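Local coordinates for PaxB (Photorhabdus luminescens, PDB 6EK4), which probably acts as one component of a two-component alpha-helical pore-forming toxin of the YaxAB type, at residues A[83-88]-A[107-111]. Sequence-based numbering, arbitrary orientation.
Sequences TLTEID and ARSEH
L84 and R108 face each other, with CA atoms 6.4 Å apart, where the short helical segments 83-88 and 107-111 run nearly antiparallel, their axes approaching to 10.4 Å at a crossing angle of -154°. Around this pair the apolar part of the contact is built. CD2 of L84 packs on CB of R108 at 3.7 Å and also touches CB of H111, so that one methyl group bridges successive turns of the longer helix. Both branches of I87, from the next turn of its own helix, pack on CB of R108, CG2 at 4.1 Å and CD1 at 4.2 Å, and CD1 also comes to 4.5 Å from CB of A107. With CG1 beside the backbone N (chi1 -79°), the I87 side chain presents both branches to the second segment. The arrangement is a helical hairpin: the short helix 80-90 folds back against the beginning of the long helix 101-141, far from the centre of this elongated, all-helical chain. Helix 326-348 comes in next to the same hairpin, Q326 touching L84 and D88. Polar groups meet at the two ends of the apolar patch. At one, R108 stretches out from CG to NE and brings NH1 to 3.4 Å from OD1 of D88, with OD2 nearly as close; the carboxylate and guanidinium planes are 67° apart and no N-H is aimed at OD1, which makes this salt bridge essentially electrostatic. At the other, T83 OG1 lies at the edge of the H111 ring, near its plane, 3.1 Å from both CD2 and NE2. T83 OG1 is hydrogen-bonded to the carbonyl oxygen of D79.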
ATOM      1  N   THR A  83     -30.926 -47.720  -5.312  1.00107.81           N
ATOM      2  CA  THR A  83     -31.596 -48.772  -6.082  1.00108.34           C
ATOM      3  C   THR A  83     -30.755 -49.338  -7.234  1.00107.36           C
ATOM      4  O   THR A  83     -31.005 -50.459  -7.677  1.00107.95           O
ATOM      5  CB  THR A  83     -32.956 -48.296  -6.632  1.00107.99           C
ATOM      6  OG1 THR A  83     -32.791 -47.049  -7.315  1.00107.53           O
ATOM      7  CG2 THR A  83     -33.958 -48.119  -5.500  1.00108.79           C
ATOM      8  N   LEU A  84     -29.772 -48.579  -7.718  1.00106.07           N
ATOM      9  CA  LEU A  84     -28.855 -49.086  -8.749  1.00106.11           C
ATOM     10  C   LEU A  84     -27.912 -50.147  -8.182  1.00108.63           C
ATOM     11  O   LEU A  84     -27.607 -51.129  -8.859  1.00109.90           O
ATOM     12  CB  LEU A  84     -28.048 -47.955  -9.397  1.00105.15           C
ATOM     13  CG  LEU A  84     -28.759 -47.132 -10.478  1.00104.02           C
ATOM     14  CD1 LEU A  84     -27.928 -45.911 -10.846  1.00103.60           C
ATOM     15  CD2 LEU A  84     -29.050 -47.973 -11.712  1.00103.86           C
ATOM     16  N   THR A  85     -27.446 -49.944  -6.949  1.00110.25           N
ATOM     17  CA  THR A  85     -26.671 -50.966  -6.239  1.00112.60           C
ATOM     18  C   THR A  85     -27.526 -52.208  -5.976  1.00114.05           C
ATOM     19  O   THR A  85     -27.044 -53.333  -6.101  1.00115.72           O
ATOM     20  CB  THR A  85     -26.100 -50.449  -4.894  1.00113.52           C
ATOM     21  OG1 THR A  85     -26.891 -49.355  -4.415  1.00113.09           O
ATOM     22  CG2 THR A  85     -24.653 -49.987  -5.045  1.00113.80           C
ATOM     23  N   GLU A  86     -28.791 -51.995  -5.621  1.00114.12           N
ATOM     24  CA  GLU A  86     -29.732 -53.095  -5.396  1.00115.06           C
ATOM     25  C   GLU A  86     -30.084 -53.829  -6.695  1.00113.64           C
ATOM     26  O   GLU A  86     -30.323 -55.037  -6.677  1.00115.09           O
ATOM     27  CB  GLU A  86     -31.005 -52.585  -4.713  1.00116.23           C
ATOM     28  CG  GLU A  86     -30.782 -52.113  -3.282  1.00118.86           C
ATOM     29  CD  GLU A  86     -32.040 -51.577  -2.620  1.00120.05           C
ATOM     30  OE1 GLU A  86     -33.009 -51.243  -3.336  1.00119.72           O
ATOM     31  OE2 GLU A  86     -32.057 -51.482  -1.374  1.00122.05           O
ATOM     32  N   ILE A  87     -30.120 -53.100  -7.810  1.00110.89           N
ATOM     33  CA  ILE A  87     -30.334 -53.711  -9.126  1.00109.53           C
ATOM     34  C   ILE A  87     -29.125 -54.558  -9.518  1.00110.49           C
ATOM     35  O   ILE A  87     -29.268 -55.740  -9.824  1.00112.05           O
ATOM     36  CB  ILE A  87     -30.625 -52.652 -10.219  1.00107.83           C
ATOM     37  CG1 ILE A  87     -32.084 -52.190 -10.128  1.00106.96           C
ATOM     38  CG2 ILE A  87     -30.359 -53.208 -11.616  1.00107.11           C
ATOM     39  CD1 ILE A  87     -32.374 -50.900 -10.867  1.00105.55           C
ATOM     40  N   ASP A  88     -27.941 -53.950  -9.492  1.00110.58           N
ATOM     41  CA  ASP A  88     -26.709 -54.613  -9.933  1.00111.25           C
ATOM     42  C   ASP A  88     -26.329 -55.826  -9.080  1.00113.15           C
ATOM     43  O   ASP A  88     -25.740 -56.778  -9.592  1.00114.66           O
ATOM     44  CB  ASP A  88     -25.539 -53.621  -9.960  1.00111.34           C
ATOM     45  CG  ASP A  88     -25.703 -52.540 -11.021  1.00109.97           C
ATOM     46  OD1 ASP A  88     -26.546 -52.698 -11.929  1.00109.64           O
ATOM     47  OD2 ASP A  88     -24.978 -51.525 -10.945  1.00109.13           O
ATOM     48  N   ALA A 107     -34.913 -50.752 -16.351  1.00 97.58           N
ATOM     49  CA  ALA A 107     -35.104 -49.922 -15.163  1.00 96.02           C
ATOM     50  C   ALA A 107     -33.833 -49.155 -14.806  1.00 95.16           C
ATOM     51  O   ALA A 107     -33.902 -47.990 -14.415  1.00 93.94           O
ATOM     52  CB  ALA A 107     -35.551 -50.776 -13.985  1.00 96.30           C
ATOM     53  N   ARG A 108     -32.679 -49.808 -14.938  1.00 95.06           N
ATOM     54  CA  ARG A 108     -31.396 -49.167 -14.630  1.00 95.14           C
ATOM     55  C   ARG A 108     -31.014 -48.168 -15.728  1.00 94.99           C
ATOM     56  O   ARG A 108     -30.328 -47.179 -15.461  1.00 95.36           O
ATOM     57  CB  ARG A 108     -30.284 -50.208 -14.392  1.00 95.68           C
ATOM     58  CG  ARG A 108     -29.204 -50.306 -15.463  1.00 95.77           C
ATOM     59  CD  ARG A 108     -28.181 -51.381 -15.119  1.00 97.01           C
ATOM     60  NE  ARG A 108     -26.856 -51.081 -15.671  1.00 98.09           N
ATOM     61  CZ  ARG A 108     -25.903 -50.375 -15.056  1.00 98.14           C
ATOM     62  NH1 ARG A 108     -26.094 -49.865 -13.841  1.00 97.73           N
ATOM     63  NH2 ARG A 108     -24.741 -50.171 -15.668  1.00 98.65           N
ATOM     64  N   SER A 109     -31.458 -48.431 -16.958  1.00 94.48           N
ATOM     65  CA  SER A 109     -31.282 -47.488 -18.065  1.00 94.07           C
ATOM     66  C   SER A 109     -32.092 -46.211 -17.841  1.00 93.67           C
ATOM     67  O   SER A 109     -31.683 -45.131 -18.265  1.00 92.96           O
ATOM     68  CB  SER A 109     -31.683 -48.129 -19.395  1.00 93.83           C
ATOM     69  OG  SER A 109     -30.758 -49.134 -19.770  1.00 94.89           O
ATOM     70  N   GLU A 110     -33.238 -46.343 -17.178  1.00 94.54           N
ATOM     71  CA  GLU A 110     -34.063 -45.194 -16.807  1.00 95.36           C
ATOM     72  C   GLU A 110     -33.371 -44.376 -15.715  1.00 93.68           C
ATOM     73  O   GLU A 110     -33.311 -43.150 -15.792  1.00 92.67           O
ATOM     74  CB  GLU A 110     -35.437 -45.659 -16.312  1.00 97.34           C
ATOM     75  CG  GLU A 110     -36.498 -44.567 -16.282  1.00 98.93           C
ATOM     76  CD  GLU A 110     -37.201 -44.384 -17.616  1.00100.63           C
ATOM     77  OE1 GLU A 110     -37.233 -43.241 -18.120  1.00102.27           O
ATOM     78  OE2 GLU A 110     -37.723 -45.380 -18.163  1.00101.74           O
ATOM     79  N   HIS A 111     -32.857 -45.072 -14.703  1.00 93.38           N
ATOM     80  CA  HIS A 111     -32.131 -44.445 -13.597  1.00 92.92           C
ATOM     81  C   HIS A 111     -30.873 -43.722 -14.076  1.00 92.76           C
ATOM     82  O   HIS A 111     -30.593 -42.604 -13.643  1.00 93.83           O
ATOM     83  CB  HIS A 111     -31.745 -45.498 -12.553  1.00 93.72           C
ATOM     84  CG  HIS A 111     -32.867 -45.902 -11.646  1.00 94.51           C
ATOM     85  ND1 HIS A 111     -34.192 -45.857 -12.023  1.00 94.68           N
ATOM     86  CD2 HIS A 111     -32.853 -46.385 -10.382  1.00 95.91           C
ATOM     87  CE1 HIS A 111     -34.947 -46.278 -11.023  1.00 95.31           C
ATOM     88  NE2 HIS A 111     -34.158 -46.606 -10.016  1.00 96.14           N
TER